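Local coordinates for regulatory protein AsnC (Escherichia coli, PDB 2CG4) that activates transcription of asnA, regulates its own gene and represses gidA expression at a post-transcriptional level, at residues Arg11-Ala16 / Lys30-Ser35; Val41-Met46 / Gly50-Ala55. The protein carries 1 engineered substitution. One frame throughout, in Å; residues are numbered along the deposited sequence.

Contact 1 (Arg11-Ala16 / Lys30-Ser35); sequences RGILEA and KQFGVS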
ATOM      1  N   ARG A  11      22.170 -32.293  21.632  1.00 55.22           N
ATOM      2  CA  ARG A  11      22.379 -30.854  21.529  1.00 54.67           C
ATOM      3  C   ARG A  11      23.844 -30.483  21.719  1.00 54.15           C
ATOM      4  O   ARG A  11      24.374 -29.629  21.006  1.00 55.25           O
ATOM      5  CB  ARG A  11      21.514 -30.106  22.545  1.00 54.61           C
ATOM      6  CG  ARG A  11      20.036 -30.083  22.197  1.00 55.42           C
ATOM      7  CD  ARG A  11      19.206 -29.454  23.304  1.00 57.06           C
ATOM      8  NE  ARG A  11      17.778 -29.657  23.077  1.00 60.43           N
ATOM      9  CZ  ARG A  11      17.060 -30.636  23.623  1.00 63.14           C
ATOM     10  NH1 ARG A  11      17.631 -31.511  24.446  1.00 62.48           N
ATOM     11  NH2 ARG A  11      15.765 -30.743  23.351  1.00 63.28           N
ATOM     12  N   GLY A  12      24.494 -31.119  22.687  1.00 53.08           N
ATOM     13  CA  GLY A  12      25.901 -30.857  22.963  1.00 51.01           C
ATOM     14  C   GLY A  12      26.778 -31.193  21.774  1.00 49.41           C
ATOM     15  O   GLY A  12      27.714 -30.459  21.446  1.00 50.06           O
ATOM     16  N   ILE A  13      26.470 -32.308  21.126  1.00 48.19           N
ATOM     17  CA  ILE A  13      27.181 -32.726  19.923  1.00 47.09           C
ATOM     18  C   ILE A  13      26.969 -31.729  18.791  1.00 46.72           C
ATOM     19  O   ILE A  13      27.922 -31.355  18.105  1.00 46.68           O
ATOM     20  CB  ILE A  13      26.744 -34.127  19.471  1.00 46.57           C
ATOM     21  CG1 ILE A  13      27.309 -35.185  20.424  1.00 46.68           C
ATOM     22  CG2 ILE A  13      27.196 -34.396  18.042  1.00 46.76           C
ATOM     23  CD1 ILE A  13      26.643 -36.537  20.299  1.00 46.35           C
ATOM     24  N   LEU A  14      25.722 -31.295  18.614  1.00 46.36           N
ATOM     25  CA  LEU A  14      25.357 -30.391  17.525  1.00 45.81           C
ATOM     26  C   LEU A  14      26.019 -29.022  17.663  1.00 45.32           C
ATOM     27  O   LEU A  14      26.592 -28.516  16.710  1.00 44.88           O
ATOM     28  CB  LEU A  14      23.837 -30.242  17.427  1.00 46.15           C
ATOM     29  CG  LEU A  14      23.075 -31.375  16.733  1.00 45.31           C
ATOM     30  CD1 LEU A  14      21.641 -30.966  16.450  1.00 44.16           C
ATOM     31  CD2 LEU A  14      23.769 -31.820  15.459  1.00 45.48           C
ATOM     32  N   GLU A  15      25.953 -28.431  18.850  1.00 46.29           N
ATOM     33  CA  GLU A  15      26.687 -27.199  19.119  1.00 47.75           C
ATOM     34  C   GLU A  15      28.175 -27.324  18.765  1.00 48.09           C
ATOM     35  O   GLU A  15      28.722 -26.503  18.022  1.00 48.84           O
ATOM     36  CB  GLU A  15      26.534 -26.785  20.580  1.00 48.31           C
ATOM     37  CG  GLU A  15      26.752 -25.299  20.810  1.00 52.95           C
ATOM     38  CD  GLU A  15      27.115 -24.972  22.246  1.00 58.42           C
ATOM     39  OE1 GLU A  15      27.827 -23.967  22.463  1.00 62.01           O
ATOM     40  OE2 GLU A  15      26.687 -25.715  23.155  1.00 59.54           O
ATOM     41  N   ALA A  16      28.820 -28.359  19.295  1.00 47.30           N
ATOM     42  CA  ALA A  16      30.203 -28.668  18.950  1.00 46.30           C
ATOM     43  C   ALA A  16      30.475 -28.740  17.440  1.00 46.04           C
ATOM     44  O   ALA A  16      31.382 -28.065  16.952  1.00 46.59           O
ATOM     45  CB  ALA A  16      30.635 -29.950  19.627  1.00 46.00           C
ATOM     46  N   LYS A  30      35.375 -37.316  25.934  1.00 79.21           N
ATOM     47  CA  LYS A  30      35.987 -36.751  27.133  1.00 80.11           C
ATOM     48  C   LYS A  30      35.118 -35.651  27.742  1.00 80.11           C
ATOM     49  O   LYS A  30      35.018 -35.532  28.963  1.00 80.13           O
ATOM     50  CB  LYS A  30      37.382 -36.205  26.812  1.00 80.51           C
ATOM     51  CG  LYS A  30      38.233 -35.887  28.037  1.00 82.46           C
ATOM     52  CD  LYS A  30      38.924 -37.135  28.572  1.00 85.32           C
ATOM     53  CE  LYS A  30      39.292 -36.984  30.042  1.00 86.98           C
ATOM     54  NZ  LYS A  30      39.729 -38.281  30.633  1.00 86.56           N
ATOM     55  N   GLN A  31      34.483 -34.857  26.883  1.00 80.11           N
ATOM     56  CA  GLN A  31      33.791 -33.646  27.318  1.00 79.88           C
ATOM     57  C   GLN A  31      32.418 -33.935  27.926  1.00 79.29           C
ATOM     58  O   GLN A  31      32.009 -33.286  28.889  1.00 79.11           O
ATOM     59  CB  GLN A  31      33.656 -32.662  26.154  1.00 80.19           C
ATOM     60  CG  GLN A  31      33.664 -31.204  26.579  1.00 81.47           C
ATOM     61  CD  GLN A  31      32.709 -30.356  25.764  1.00 82.74           C
ATOM     62  OE1 GLN A  31      33.037 -29.918  24.659  1.00 82.97           O
ATOM     63  NE2 GLN A  31      31.518 -30.118  26.308  1.00 82.56           N
ATOM     64  N   PHE A  32      31.706 -34.907  27.363  1.00 79.08           N
ATOM     65  CA  PHE A  32      30.361 -35.234  27.835  1.00 78.61           C
ATOM     66  C   PHE A  32      30.339 -36.469  28.739  1.00 77.60           C
ATOM     67  O   PHE A  32      29.284 -36.860  29.241  1.00 77.58           O
ATOM     68  CB  PHE A  32      29.401 -35.414  26.652  1.00 79.17           C
ATOM     69  CG  PHE A  32      29.298 -34.201  25.768  1.00 79.96           C
ATOM     70  CD1 PHE A  32      29.660 -34.267  24.432  1.00 79.92           C
ATOM     71  CD2 PHE A  32      28.849 -32.990  26.280  1.00 81.45           C
ATOM     72  CE1 PHE A  32      29.574 -33.152  23.617  1.00 79.54           C
ATOM     73  CE2 PHE A  32      28.761 -31.869  25.472  1.00 81.78           C
ATOM     74  CZ  PHE A  32      29.125 -31.952  24.138  1.00 80.31           C
ATOM     75  N   GLY A  33      31.506 -37.073  28.945  1.00 76.05           N
ATOM     76  CA  GLY A  33      31.609 -38.287  29.746  1.00 73.98           C
ATOM     77  C   GLY A  33      30.812 -39.429  29.146  1.00 72.65           C
ATOM     78  O   GLY A  33      29.982 -40.037  29.822  1.00 72.82           O
ATOM     79  N   VAL A  34      31.056 -39.704  27.867  1.00 70.93           N
ATOM     80  CA  VAL A  34      30.546 -40.904  27.212  1.00 68.91           C
ATOM     81  C   VAL A  34      31.652 -41.512  26.363  1.00 67.74           C
ATOM     82  O   VAL A  34      32.777 -41.023  26.366  1.00 67.20           O
ATOM     83  CB  VAL A  34      29.328 -40.573  26.358  1.00 68.77           C
ATOM     84  N   SER A  35      31.335 -42.580  25.638  1.00 66.82           N
ATOM     85  CA  SER A  35      32.323 -43.254  24.801  1.00 65.66           C
ATOM     86  C   SER A  35      32.432 -42.590  23.426  1.00 65.33           C
ATOM     87  O   SER A  35      31.446 -42.074  22.906  1.00 66.05           O
ATOM     88  CB  SER A  35      31.970 -44.734  24.647  1.00 65.49           C
ATOM     89  OG  SER A  35      31.136 -44.951  23.525  1.00 63.32           O
TER
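Phe-32 has CG anti to its own carbonyl carbon and beside its backbone N (chi1 -58°). This torsion carries the ring from the end of helix 25-32 onto helix 8-19, where it meets Gly-12. Phe-32 CZ does most of the touching, 3.4 Å from Gly-12 O. Phe-32 CE2 lies 3.9 Å from Gly-12 CA. Gly-12 has no side chain, and its backbone is therefore open to this close approach. The ring meets the Gly-12 carbonyl oxygen and the Ile-13 N obliquely. The contact is van der Waals packing of a ring on a helix backbone, with no hydrogen bond across it. Gly-12 O already accepts the helical bond from Ala-16 N at 3.2 Å. One face of the ring carries Gln-31 CD from its own helix, 4.1 Å above the plane and offset toward the rim.

Ile-13 adds a looser apolar contact. Its CG1 lies 4.4 Å from Phe-32 CE1. The CB of Ile-13 points away from segment 30-35, and its side chain also packs on Arg-42, Val-43 and Met-46 of helix 36-49.

After Phe-32 the chain leaves the helix. Gly-33 takes a positive phi (61°), a backbone shape that glycine adopts more readily than other residues. Ser-35 then stands at the N-cap of helix 36-49, with OG hydrogen-bonded to Glu-37 N. The predicted DNA-binding helix-turn-helix, residues 25-44, takes in helix 25-32, this short turn and the first part of helix 36-49. Through Phe-32 the first of the pair is packed on helix 8-19, as expected for the three-helix HTH domain of the Lrp/AsnC family.

Contact 2 (Val41-Met46 / Gly50-Ala55); sequences VRVEKM and GIITGA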
ATOM      1  N   VAL A  41      27.467 -42.754  17.106  1.00 48.21           N
ATOM      2  CA  VAL A  41      26.169 -43.353  16.804  1.00 47.86           C
ATOM      3  C   VAL A  41      25.053 -42.309  16.899  1.00 47.11           C
ATOM      4  O   VAL A  41      24.164 -42.267  16.057  1.00 47.12           O
ATOM      5  CB  VAL A  41      25.887 -44.588  17.715  1.00 48.42           C
ATOM      6  CG1 VAL A  41      24.395 -44.787  17.938  1.00 47.78           C
ATOM      7  CG2 VAL A  41      26.504 -45.841  17.109  1.00 48.02           C
ATOM      8  N   ARG A  42      25.122 -41.463  17.919  1.00 47.03           N
ATOM      9  CA  ARG A  42      24.267 -40.286  18.019  1.00 47.42           C
ATOM     10  C   ARG A  42      24.264 -39.474  16.725  1.00 47.67           C
ATOM     11  O   ARG A  42      23.204 -39.202  16.162  1.00 48.84           O
ATOM     12  CB  ARG A  42      24.714 -39.402  19.188  1.00 47.07           C
ATOM     13  CG  ARG A  42      24.667 -40.096  20.540  1.00 47.85           C
ATOM     14  CD  ARG A  42      23.372 -40.875  20.711  1.00 48.67           C
ATOM     15  NE  ARG A  42      22.993 -41.005  22.114  1.00 49.09           N
ATOM     16  CZ  ARG A  42      22.204 -40.155  22.763  1.00 50.19           C
ATOM     17  NH1 ARG A  42      21.710 -39.095  22.136  1.00 50.90           N
ATOM     18  NH2 ARG A  42      21.918 -40.356  24.044  1.00 47.71           N
ATOM     19  N   VAL A  43      25.453 -39.086  16.269  1.00 47.40           N
ATOM     20  CA  VAL A  43      25.625 -38.363  15.009  1.00 47.28           C
ATOM     21  C   VAL A  43      24.970 -39.103  13.837  1.00 48.41           C
ATOM     22  O   VAL A  43      24.356 -38.484  12.959  1.00 48.82           O
ATOM     23  CB  VAL A  43      27.132 -38.107  14.710  1.00 46.87           C
ATOM     24  CG1 VAL A  43      27.359 -37.778  13.240  1.00 45.38           C
ATOM     25  CG2 VAL A  43      27.674 -36.998  15.607  1.00 45.31           C
ATOM     26  N   GLU A  44      25.095 -40.429  13.835  1.00 49.01           N
ATOM     27  CA  GLU A  44      24.610 -41.253  12.730  1.00 50.10           C
ATOM     28  C   GLU A  44      23.089 -41.375  12.733  1.00 49.32           C
ATOM     29  O   GLU A  44      22.461 -41.452  11.678  1.00 49.30           O
ATOM     30  CB  GLU A  44      25.235 -42.647  12.789  1.00 50.70           C
ATOM     31  CG  GLU A  44      25.731 -43.170  11.448  1.00 56.89           C
ATOM     32  CD  GLU A  44      24.615 -43.425  10.447  1.00 62.42           C
ATOM     33  OE1 GLU A  44      24.488 -44.578   9.980  1.00 64.97           O
ATOM     34  OE2 GLU A  44      23.869 -42.476  10.118  1.00 65.69           O
ATOM     35  N   LYS A  45      22.503 -41.409  13.925  1.00 48.61           N
ATOM     36  CA  LYS A  45      21.051 -41.381  14.050  1.00 48.78           C
ATOM     37  C   LYS A  45      20.494 -40.046  13.544  1.00 47.97           C
ATOM     38  O   LYS A  45      19.548 -40.024  12.758  1.00 48.34           O
ATOM     39  CB  LYS A  45      20.626 -41.642  15.498  1.00 48.79           C
ATOM     40  CG  LYS A  45      20.573 -43.123  15.893  1.00 50.39           C
ATOM     41  CD  LYS A  45      20.590 -43.271  17.415  1.00 52.78           C
ATOM     42  CE  LYS A  45      20.885 -44.699  17.859  1.00 55.83           C
ATOM     43  NZ  LYS A  45      21.188 -44.779  19.324  1.00 54.33           N
ATOM     44  N   MET A  46      21.097 -38.942  13.985  1.00 47.08           N
ATOM     45  CA  MET A  46      20.739 -37.605  13.501  1.00 45.77           C
ATOM     46  C   MET A  46      20.890 -37.432  11.987  1.00 45.53           C
ATOM     47  O   MET A  46      20.150 -36.668  11.382  1.00 45.44           O
ATOM     48  CB  MET A  46      21.530 -36.530  14.242  1.00 44.50           C
ATOM     49  CG  MET A  46      21.214 -36.479  15.714  1.00 43.43           C
ATOM     50  SD  MET A  46      21.887 -35.040  16.560  1.00 46.31           S
ATOM     51  CE  MET A  46      23.514 -35.629  17.036  1.00 43.68           C
ATOM     52  N   GLY A  50      17.676 -36.960   9.463  1.00 42.16           N
ATOM     53  CA  GLY A  50      17.662 -35.833   8.538  1.00 40.76           C
ATOM     54  C   GLY A  50      17.974 -34.522   9.230  1.00 40.65           C
ATOM     55  O   GLY A  50      17.893 -33.455   8.613  1.00 41.15           O
ATOM     56  N   ILE A  51      18.333 -34.603  10.513  1.00 39.44           N
ATOM     57  CA  ILE A  51      18.684 -33.427  11.307  1.00 38.87           C
ATOM     58  C   ILE A  51      20.020 -32.840  10.845  1.00 40.22           C
ATOM     59  O   ILE A  51      20.114 -31.649  10.510  1.00 39.93           O
ATOM     60  CB  ILE A  51      18.783 -33.773  12.816  1.00 37.86           C
ATOM     61  CG1 ILE A  51      17.392 -33.873  13.444  1.00 38.18           C
ATOM     62  CG2 ILE A  51      19.606 -32.744  13.556  1.00 34.55           C
ATOM     63  CD1 ILE A  51      17.312 -34.831  14.616  1.00 36.61           C
ATOM     64  N   ILE A  52      21.048 -33.685  10.851  1.00 39.97           N
ATOM     65  CA  ILE A  52      22.341 -33.359  10.271  1.00 39.50           C
ATOM     66  C   ILE A  52      22.306 -33.671   8.779  1.00 39.41           C
ATOM     67  O   ILE A  52      22.113 -34.823   8.395  1.00 37.60           O
ATOM     68  CB  ILE A  52      23.463 -34.168  10.956  1.00 40.13           C
ATOM     69  CG1 ILE A  52      23.542 -33.807  12.443  1.00 40.58           C
ATOM     70  CG2 ILE A  52      24.805 -33.959  10.250  1.00 39.29           C
ATOM     71  CD1 ILE A  52      24.754 -34.382  13.155  1.00 39.86           C
ATOM     72  N   THR A  53      22.487 -32.640   7.947  1.00 40.10           N
ATOM     73  CA  THR A  53      22.291 -32.759   6.498  1.00 41.44           C
ATOM     74  C   THR A  53      23.594 -32.958   5.727  1.00 42.18           C
ATOM     75  O   THR A  53      23.576 -33.320   4.545  1.00 43.63           O
ATOM     76  CB  THR A  53      21.551 -31.532   5.896  1.00 42.17           C
ATOM     77  OG1 THR A  53      22.311 -30.341   6.129  1.00 40.95           O
ATOM     78  CG2 THR A  53      20.142 -31.381   6.493  1.00 42.08           C
ATOM     79  N   GLY A  54      24.718 -32.715   6.392  1.00 41.83           N
ATOM     80  CA  GLY A  54      26.019 -32.762   5.739  1.00 41.46           C
ATOM     81  C   GLY A  54      27.076 -32.025   6.538  1.00 41.05           C
ATOM     82  O   GLY A  54      26.757 -31.249   7.440  1.00 39.86           O
ATOM     83  N   ALA A  55      28.338 -32.283   6.210  1.00 41.10           N
ATOM     84  CA  ALA A  55      29.438 -31.413   6.615  1.00 41.41           C
ATOM     85  C   ALA A  55      29.997 -30.712   5.391  1.00 40.56           C
ATOM     86  O   ALA A  55      30.284 -31.352   4.383  1.00 40.74           O
ATOM     87  CB  ALA A  55      30.531 -32.210   7.316  1.00 41.39           C
TER
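The flat group here is the carbonyl of Met-46, whose oxygen is approached by the backbone N-H groups of Gly-50, Ile-51 and Ile-52. Ile-52 N sits above the carbonyl plane, 60° out of it, at 3.2 Å from Met-46 O. Its hydrogen bond is the straightest of the three (N-H...O 155°). The bonds from Gly-50 N at 3.1 Å and Ile-51 N at 2.9 Å to the same oxygen are weak and bent. One oxygen thus receives one well-aligned and two weak bonds where the chain leaves the helix.

Apolar side chains close up beside this cluster. Met-46 CB lies 3.8 Å from Ile-52 CG1. Chi1 of -62° sets Ile-52 CG1 against Met-46 CB, and the extended chi2 carries CD1 on to Val-43 CG1 at 4.3 Å. Ile-51 CB stands 4.1 Å from Met-46 CB. Ile-57 of the second subunit also packs on Ile-52.

Gly-50 has a positive phi and is the first residue to leave helical geometry. At its backbone angles a CB would press on the preceding carbonyl oxygen, which accounts for glycine here. Beyond it, Gly-54 and Ala-55 pair in an antiparallel ladder with a strand of the second subunit. This is helix C-capping with glycine at the C' position. It turns the last helix of the HTH domain into strand 52-59, which belongs to the dimer interface.

Contact 1 is small and partly buried; contact 2 is larger and buried. Their centres are about 14 Å apart. Contact 1 joins two helices, 8-19 and 25-32, whereas contact 2 joins helix 36-49 to the strand that follows it. One is carried by an aromatic ring on bare backbone, the other by backbone hydrogen bonds plus aliphatic packing. They meet through helix 8-19: Leu-14 CD2 touches Ile-52 CD1 at 3.6 Å, and Ile-13 CG2 touches Val-43 CG2 at 3.6 Å. Through Ile-13 and Leu-14, helix 8-19 ties the buried side of contact 1 to contact 2. Contact 1 lies between two helices of the HTH domain, and contact 2 leads out toward the second subunit.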